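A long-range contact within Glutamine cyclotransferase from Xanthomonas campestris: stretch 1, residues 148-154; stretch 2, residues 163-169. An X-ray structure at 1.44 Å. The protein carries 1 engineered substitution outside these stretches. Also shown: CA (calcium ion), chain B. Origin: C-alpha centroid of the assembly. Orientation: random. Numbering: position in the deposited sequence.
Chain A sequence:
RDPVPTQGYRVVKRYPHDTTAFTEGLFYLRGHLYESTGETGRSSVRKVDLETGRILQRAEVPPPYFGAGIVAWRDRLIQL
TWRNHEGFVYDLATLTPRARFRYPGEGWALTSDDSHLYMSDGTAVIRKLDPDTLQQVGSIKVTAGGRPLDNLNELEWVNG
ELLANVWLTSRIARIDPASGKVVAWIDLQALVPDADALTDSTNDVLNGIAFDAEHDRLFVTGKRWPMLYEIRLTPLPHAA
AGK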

# COMPACT_ATOMS: atom_id res chain seq x y z
N PRO A 148 6.50 12.11 -15.55
CA PRO A 148 5.37 11.45 -14.88
C PRO A 148 5.78 10.12 -14.28
O PRO A 148 6.50 9.36 -14.91
N LEU A 149 5.33 9.88 -13.06
CA LEU A 149 5.64 8.59 -12.44
C LEU A 149 4.35 7.75 -12.27
O LEU A 149 3.49 8.11 -11.45
N ASP A 150 4.23 6.64 -13.03
CA ASP A 150 3.04 5.76 -12.96
C ASP A 150 3.42 4.39 -12.44
O ASP A 150 4.52 4.27 -11.85
N ASN A 151 2.50 3.41 -12.45
CA ASN A 151 2.78 2.07 -11.92
C ASN A 151 3.16 2.16 -10.47
O ASN A 151 4.03 1.44 -10.02
N LEU A 152 2.24 2.69 -9.70
CA LEU A 152 2.43 2.82 -8.23
C LEU A 152 1.61 1.79 -7.48
O LEU A 152 0.33 1.88 -7.47
N ASN A 153 2.19 0.64 -7.15
CA ASN A 153 1.37 -0.54 -6.83
C ASN A 153 1.04 -0.47 -5.28
O ASN A 153 0.25 -1.34 -4.79
N GLU A 154 1.62 0.49 -4.49
CA GLU A 154 1.22 0.59 -3.07
C GLU A 154 1.47 1.97 -2.57
O GLU A 154 2.45 2.63 -3.00
N LEU A 163 4.02 8.11 0.47
CA LEU A 163 5.01 7.15 -0.01
C LEU A 163 4.32 6.28 -1.03
O LEU A 163 3.17 5.81 -0.84
N ALA A 164 5.00 6.02 -2.13
CA ALA A 164 4.43 5.16 -3.20
C ALA A 164 5.49 4.21 -3.69
O ALA A 164 6.61 4.63 -4.04
N ASN A 165 5.15 2.92 -3.70
CA ASN A 165 6.09 1.96 -4.32
C ASN A 165 6.05 2.00 -5.82
O ASN A 165 4.95 2.05 -6.40
N VAL A 166 7.24 1.96 -6.44
CA VAL A 166 7.44 1.93 -7.88
C VAL A 166 8.13 0.51 -8.13
O VAL A 166 9.41 0.28 -8.05
N TRP A 167 7.32 -0.47 -8.31
CA TRP A 167 7.83 -1.81 -8.41
C TRP A 167 8.77 -2.03 -9.52
O TRP A 167 9.55 -2.94 -9.43
N LEU A 168 8.65 -1.29 -10.62
CA LEU A 168 9.53 -1.65 -11.67
C LEU A 168 10.93 -1.10 -11.44
O LEU A 168 11.87 -1.54 -12.12
N THR A 169 11.09 -0.22 -10.45
CA THR A 169 12.46 0.20 -10.15
C THR A 169 12.90 -0.22 -8.73
O THR A 169 14.09 0.03 -8.39

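Stretch 2 enters as a strand, 163-166, and leaves as a turn; it lies against the 148-154 segment, and the contact buries 493 Å² in all. L163 contributes little. Its CB points sideways, and its side chain (chi1 m, chi2 t) leads away from stretch 1.

A164 is buried, with its CB sideways. The methyl CB lies 4.1 Å from CD1 of L152, an apolar contact. CA of A164 makes a CA-H...O contact of 3.2 Å with O of E154.

N165 is the polar centre of the contact. Its backbone N donates to O of E154 at 2.8 Å. Its backbone O accepts a weak bond of 3.2 Å from N of N153 and also receives a CA-H...O contact from CA of L152, again at 3.2 Å. The side chain takes chi1 t, which brings ND2 of N165 to OD1 of N153, a hydrogen bond of 2.8 Å. N153 reaches this partner with chi1 p; although its CB points sideways, its end comes nearer. Its ND2 is hydrogen-bonded elsewhere in the structure, so both ends of the amide are used. N165 and E154 share one side of the sheet, with CB of N165 4.1 Å from CB of E154. Beyond CB, the E154 side chain (chi1 t, chi2 p) leads away, and its OE1 binds the calcium ion at 2.5 Å. Water 2 and atoms elsewhere in the structure are also ligands of the ion.

V166 points to the other side, the one that carries L152. With chi1 t, its CG2 lies 4.0 Å from CD2 of L152, which is in the m, t rotamer. The same CG2 is 4.2 Å from CD2 of L149, whose t, p rotamer brings its end nearer. These three side chains form a small apolar cluster.

W167 points toward stretch 1 with chi1 p. Its NE1 donates to OD1 of N151 at 3.2 Å, and that oxygen sits at the ring edge, near the ring plane. N151 also points in, with chi1 m. Its ND2 is held by OD2 of D150 at 3.0 Å, so the amide has a partner at each end.

L168 is exposed. Its chi1 is p and its chi2, 92°, lies between wells. CD2 of L168 rests 4.1 Å from CB of N151. Water 1 links the backbones here, accepting from N of L168 at 3.0 Å and donating to O of N151 at 2.9 Å. T169 is out of reach.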

# COMPACT_ATOMS: atom_id res chain seq x y z
CB PRO A 148 4.36 11.21 -16.03
CG PRO A 148 4.76 12.09 -17.08
CD PRO A 148 6.15 12.64 -16.88
CB LEU A 149 6.35 8.90 -11.10
CG LEU A 149 6.80 7.70 -10.30
CD1 LEU A 149 7.99 7.07 -11.09
CD2 LEU A 149 7.26 8.21 -8.91
CB ASP A 150 2.41 5.73 -14.37
CG ASP A 150 3.23 4.95 -15.43
OD1 ASP A 150 2.84 5.07 -16.64
OD2 ASP A 150 4.23 4.21 -15.08
CB ASN A 151 3.88 1.32 -12.72
CG ASN A 151 3.32 0.64 -13.90
OD1 ASN A 151 2.99 -0.57 -13.86
ND2 ASN A 151 3.23 1.36 -14.97
CB LEU A 152 2.06 4.19 -7.81
CG LEU A 152 2.81 5.33 -8.46
CD1 LEU A 152 2.37 6.73 -8.05
CD2 LEU A 152 4.40 5.27 -8.41
CB ASN A 153 2.04 -1.94 -7.18
CG ASN A 153 3.22 -2.31 -6.22
OD1 ASN A 153 3.75 -1.47 -5.56
ND2 ASN A 153 3.62 -3.54 -6.17
CB GLU A 154 2.06 -0.45 -2.27
CG GLU A 154 1.96 -0.38 -0.72
CD GLU A 154 0.59 -0.59 -0.05
OE1 GLU A 154 0.56 -0.83 1.18
OE2 GLU A 154 -0.45 -0.38 -0.75
CB LEU A 163 5.50 6.24 1.10
CG LEU A 163 6.34 6.87 2.24
CD1 LEU A 163 7.01 5.85 3.12
CD2 LEU A 163 7.26 7.91 1.81
CB ALA A 164 3.98 6.06 -4.39
CB ASN A 165 5.72 0.54 -3.90
CG ASN A 165 6.80 -0.45 -4.22
OD1 ASN A 165 7.92 -0.34 -3.69
ND2 ASN A 165 6.49 -1.46 -5.05
CB VAL A 166 8.52 2.98 -8.27
CG1 VAL A 166 8.51 3.06 -9.71
CG2 VAL A 166 8.21 4.37 -7.64
CB TRP A 167 6.68 -2.86 -8.53
CG TRP A 167 5.87 -2.80 -9.91
CD1 TRP A 167 4.74 -2.00 -10.25
CD2 TRP A 167 6.13 -3.64 -11.07
NE1 TRP A 167 4.30 -2.34 -11.57
CE2 TRP A 167 5.18 -3.29 -12.09
CE3 TRP A 167 7.14 -4.59 -11.38
CZ2 TRP A 167 5.17 -3.92 -13.32
CZ3 TRP A 167 7.09 -5.25 -12.65
CH2 TRP A 167 6.17 -4.91 -13.56
CB LEU A 168 8.99 -1.45 -13.07
CG LEU A 168 8.61 -0.08 -13.29
CD1 LEU A 168 9.84 0.48 -13.86
CD2 LEU A 168 7.34 -0.20 -14.30
CB THR A 169 12.65 1.73 -10.19
OG1 THR A 169 13.96 2.03 -9.69
CG2 THR A 169 11.76 2.35 -9.28
CA CA B . -0.21 0.94 2.76
O HOH W 1 6.71 0.94 -11.04
O HOH W 2 -2.59 1.30 2.47